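Local coordinates for protein SnoN,Epimerase SnoN (Streptomyces nogalater, PDB 5EP9) that acts as a non-heme iron, 2-oxoglutarate-dependent epimerase in nogalamycin biosynthesis, at residues A[117-122]-A[274-279]. Numbering follows the deposited sequence.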
ATOM      1  N   PRO A 117      17.443   2.286   1.909  1.00 37.86           N
ATOM      2  CA  PRO A 117      17.081   0.889   2.047  1.00 36.95           C
ATOM      3  C   PRO A 117      15.792   0.748   2.820  1.00 36.08           C
ATOM      4  O   PRO A 117      15.498   1.562   3.699  1.00 36.19           O
ATOM      5  CB  PRO A 117      18.232   0.282   2.851  1.00 38.76           C
ATOM      6  CG  PRO A 117      19.382   1.221   2.661  1.00 40.50           C
ATOM      7  CD  PRO A 117      18.810   2.573   2.416  1.00 39.38           C
ATOM      8  N   LEU A 118      15.032  -0.267   2.432  1.00 34.78           N
ATOM      9  CA  LEU A 118      13.742  -0.501   2.937  1.00 33.20           C
ATOM     10  C   LEU A 118      13.568  -1.920   3.433  1.00 33.76           C
ATOM     11  O   LEU A 118      14.285  -2.814   3.059  1.00 35.09           O
ATOM     12  CB  LEU A 118      12.687  -0.232   1.873  1.00 31.97           C
ATOM     13  CG  LEU A 118      12.570   1.195   1.270  1.00 31.47           C
ATOM     14  CD1 LEU A 118      11.629   1.117   0.086  1.00 30.06           C
ATOM     15  CD2 LEU A 118      12.093   2.244   2.269  1.00 31.98           C
ATOM     16  N   ARG A 119      12.529  -2.073   4.235  1.00 33.62           N
ATOM     17  CA  ARG A 119      11.984  -3.337   4.688  1.00 33.66           C
ATOM     18  C   ARG A 119      10.512  -3.436   4.362  1.00 32.69           C
ATOM     19  O   ARG A 119       9.808  -2.429   4.221  1.00 30.62           O
ATOM     20  CB  ARG A 119      12.113  -3.485   6.203  1.00 34.98           C
ATOM     21  CG  ARG A 119      13.505  -3.680   6.709  1.00 36.60           C
ATOM     22  CD  ARG A 119      13.608  -3.489   8.221  1.00 37.65           C
ATOM     23  NE  ARG A 119      14.981  -3.647   8.666  1.00 40.98           N
ATOM     24  CZ  ARG A 119      15.632  -4.833   8.709  1.00 42.73           C
ATOM     25  NH1 ARG A 119      15.028  -5.986   8.468  1.00 41.88           N
ATOM     26  NH2 ARG A 119      16.883  -4.864   9.040  1.00 45.35           N
ATOM     27  N   LEU A 120      10.054  -4.669   4.221  1.00 32.09           N
ATOM     28  CA  LEU A 120       8.627  -4.930   4.062  1.00 32.05           C
ATOM     29  C   LEU A 120       8.005  -4.874   5.442  1.00 31.94           C
ATOM     30  O   LEU A 120       8.497  -5.481   6.360  1.00 30.46           O
ATOM     31  CB  LEU A 120       8.377  -6.294   3.453  1.00 33.85           C
ATOM     32  CG  LEU A 120       6.946  -6.836   3.469  1.00 35.07           C
ATOM     33  CD1 LEU A 120       6.052  -6.034   2.542  1.00 32.05           C
ATOM     34  CD2 LEU A 120       6.902  -8.314   3.046  1.00 35.40           C
ATOM     35  N   PHE A 121       6.841  -4.180   5.525  1.00 30.64           N
ATOM     36  CA  PHE A 121       6.028  -4.130   6.751  1.00 30.78           C
ATOM     37  C   PHE A 121       4.851  -5.047   6.674  1.00 30.89           C
ATOM     38  O   PHE A 121       4.574  -5.848   7.572  1.00 33.37           O
ATOM     39  CB  PHE A 121       5.532  -2.683   7.061  1.00 29.91           C
ATOM     40  CG  PHE A 121       4.614  -2.615   8.253  1.00 30.13           C
ATOM     41  CD1 PHE A 121       5.069  -2.950   9.510  1.00 31.80           C
ATOM     42  CD2 PHE A 121       3.321  -2.158   8.125  1.00 30.10           C
ATOM     43  CE1 PHE A 121       4.250  -2.869  10.599  1.00 32.38           C
ATOM     44  CE2 PHE A 121       2.470  -2.074   9.215  1.00 30.30           C
ATOM     45  CZ  PHE A 121       2.939  -2.449  10.446  1.00 31.59           C
ATOM     46  N   LYS A 122       4.141  -4.925   5.588  1.00 32.12           N
ATOM     47  CA  LYS A 122       3.031  -5.889   5.294  1.00 34.86           C
ATOM     48  C   LYS A 122       2.539  -5.832   3.853  1.00 33.13           C
ATOM     49  O   LYS A 122       2.750  -4.817   3.131  1.00 32.37           O
ATOM     50  CB  LYS A 122       1.834  -5.624   6.196  1.00 37.72           C
ATOM     51  CG  LYS A 122       1.199  -4.308   5.834  1.00 40.35           C
ATOM     52  CD  LYS A 122       0.014  -3.998   6.715  1.00 43.09           C
ATOM     53  CE  LYS A 122      -0.428  -2.671   6.216  1.00 44.83           C
ATOM     54  NZ  LYS A 122      -1.660  -2.320   6.894  1.00 48.15           N
ATOM     55  N   PRO A 274      13.630  -2.741  17.336  1.00 52.50           N
ATOM     56  CA  PRO A 274      13.779  -2.629  15.916  1.00 49.75           C
ATOM     57  C   PRO A 274      12.917  -3.675  15.222  1.00 49.53           C
ATOM     58  O   PRO A 274      12.576  -4.701  15.808  1.00 46.29           O
ATOM     59  CB  PRO A 274      15.267  -2.866  15.654  1.00 52.55           C
ATOM     60  CG  PRO A 274      15.947  -2.905  17.023  1.00 55.83           C
ATOM     61  CD  PRO A 274      14.842  -3.342  17.962  1.00 56.06           C
ATOM     62  N   LEU A 275      12.476  -3.342  13.996  1.00 46.61           N
ATOM     63  CA  LEU A 275      11.705  -4.266  13.237  1.00 45.43           C
ATOM     64  C   LEU A 275      12.684  -4.859  12.232  1.00 45.55           C
ATOM     65  O   LEU A 275      12.981  -4.234  11.196  1.00 43.88           O
ATOM     66  CB  LEU A 275      10.505  -3.564  12.589  1.00 43.32           C
ATOM     67  CG  LEU A 275       9.612  -2.889  13.617  1.00 43.97           C
ATOM     68  CD1 LEU A 275       8.573  -2.065  12.897  1.00 42.96           C
ATOM     69  CD2 LEU A 275       8.889  -3.778  14.604  1.00 44.32           C
ATOM     70  N   THR A 276      13.115  -6.086  12.523  1.00 48.54           N
ATOM     71  CA  THR A 276      14.132  -6.792  11.723  1.00 49.54           C
ATOM     72  C   THR A 276      13.818  -8.280  11.572  1.00 50.23           C
ATOM     73  O   THR A 276      12.805  -8.772  12.077  1.00 52.35           O
ATOM     74  CB  THR A 276      15.497  -6.725  12.322  1.00 50.75           C
ATOM     75  OG1 THR A 276      15.398  -7.239  13.614  1.00 53.96           O
ATOM     76  CG2 THR A 276      16.020  -5.315  12.457  1.00 52.21           C
ATOM     77  N   GLY A 277      14.656  -8.957  10.783  1.00 50.49           N
ATOM     78  CA  GLY A 277      14.489 -10.359  10.505  1.00 50.18           C
ATOM     79  C   GLY A 277      13.525 -10.645   9.359  1.00 50.26           C
ATOM     80  O   GLY A 277      13.022  -9.734   8.683  1.00 49.09           O
ATOM     81  N   ASP A 278      13.296 -11.918   9.145  1.00 50.24           N
ATOM     82  CA  ASP A 278      12.308 -12.537   8.223  1.00 51.73           C
ATOM     83  C   ASP A 278      10.928 -12.005   8.272  1.00 45.55           C
ATOM     84  O   ASP A 278      10.249 -11.992   7.274  1.00 46.92           O
ATOM     85  CB  ASP A 278      12.146 -14.075   8.548  1.00 57.22           C
ATOM     86  CG  ASP A 278      13.281 -14.908   8.002  1.00 64.89           C
ATOM     87  OD1 ASP A 278      14.001 -14.340   7.136  1.00 69.42           O
ATOM     88  OD2 ASP A 278      13.475 -16.105   8.417  1.00 69.34           O
ATOM     89  N   ARG A 279      10.491 -11.609   9.435  1.00 44.08           N
ATOM     90  CA  ARG A 279       9.162 -11.016   9.596  1.00 43.75           C
ATOM     91  C   ARG A 279       9.020  -9.601   8.945  1.00 40.69           C
ATOM     92  O   ARG A 279       7.973  -9.182   8.548  1.00 39.75           O
ATOM     93  CB  ARG A 279       8.833 -10.959  11.085  1.00 44.43           C
ATOM     94  CG  ARG A 279       7.495 -10.307  11.410  1.00 44.22           C
ATOM     95  CD  ARG A 279       6.341 -10.885  10.590  1.00 44.01           C
ATOM     96  NE  ARG A 279       5.120 -10.228  10.982  1.00 44.05           N
ATOM     97  CZ  ARG A 279       4.654  -9.082  10.463  1.00 43.46           C
ATOM     98  NH1 ARG A 279       5.286  -8.473   9.453  1.00 43.54           N
ATOM     99  NH2 ARG A 279       3.520  -8.543  10.969  1.00 41.85           N
TER
HETATM  100  O   HOH W   1      17.161  -8.085   8.858  1.00 49.47           O
HETATM  101  O   HOH W   2       2.787  -6.046   9.882  1.00 38.63           O
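One face of the R119 guanidinium is covered by the backbone and methyl of T276: NH1 of R119 lies 3.5 Å from CA of T276, and CG2 of T276 sits 3.6 Å above the plane, toward its rim. The two side chains run side by side and point the same way. In-plane at the edge of this group is a water, which accepts from NH1 of R119 and from the backbone N of G277 and so ties the arginine to the loop. CD of R119 also abuts O of L275, at 3.1 Å. NE and NH1 are taken up by O of A246 and O of F280. A leucine in place of R119 would probably leave both carbonyls without these donors and uncover the T276 methyl.

The pair illustrates how a loop is laid against a jelly-roll sheet: strand 118-128 lies between strands 236-245 and 82-87 of the larger sheet of this cupin-type fold, and F121 and K122 form a classic beta bulge opposite V242. In the deposited construct 117-122 belongs to the SnoN part 14-202 and 274-279 to the part 203-305.

Beside the bulge, the R279 guanidinium holds O of F121 at its edge, near its plane, through a weak hydrogen bond from NH1 (3.3 Å, 159°). A second water, 2.8 Å from NH2 of R279, accepts from that nitrogen and donates to O of F121; it also lies over one face of the F121 ring. The arginine chain turns at chi2 (51°), which swings CD round from an extended course, and its NH2 bonds O of P262 as well.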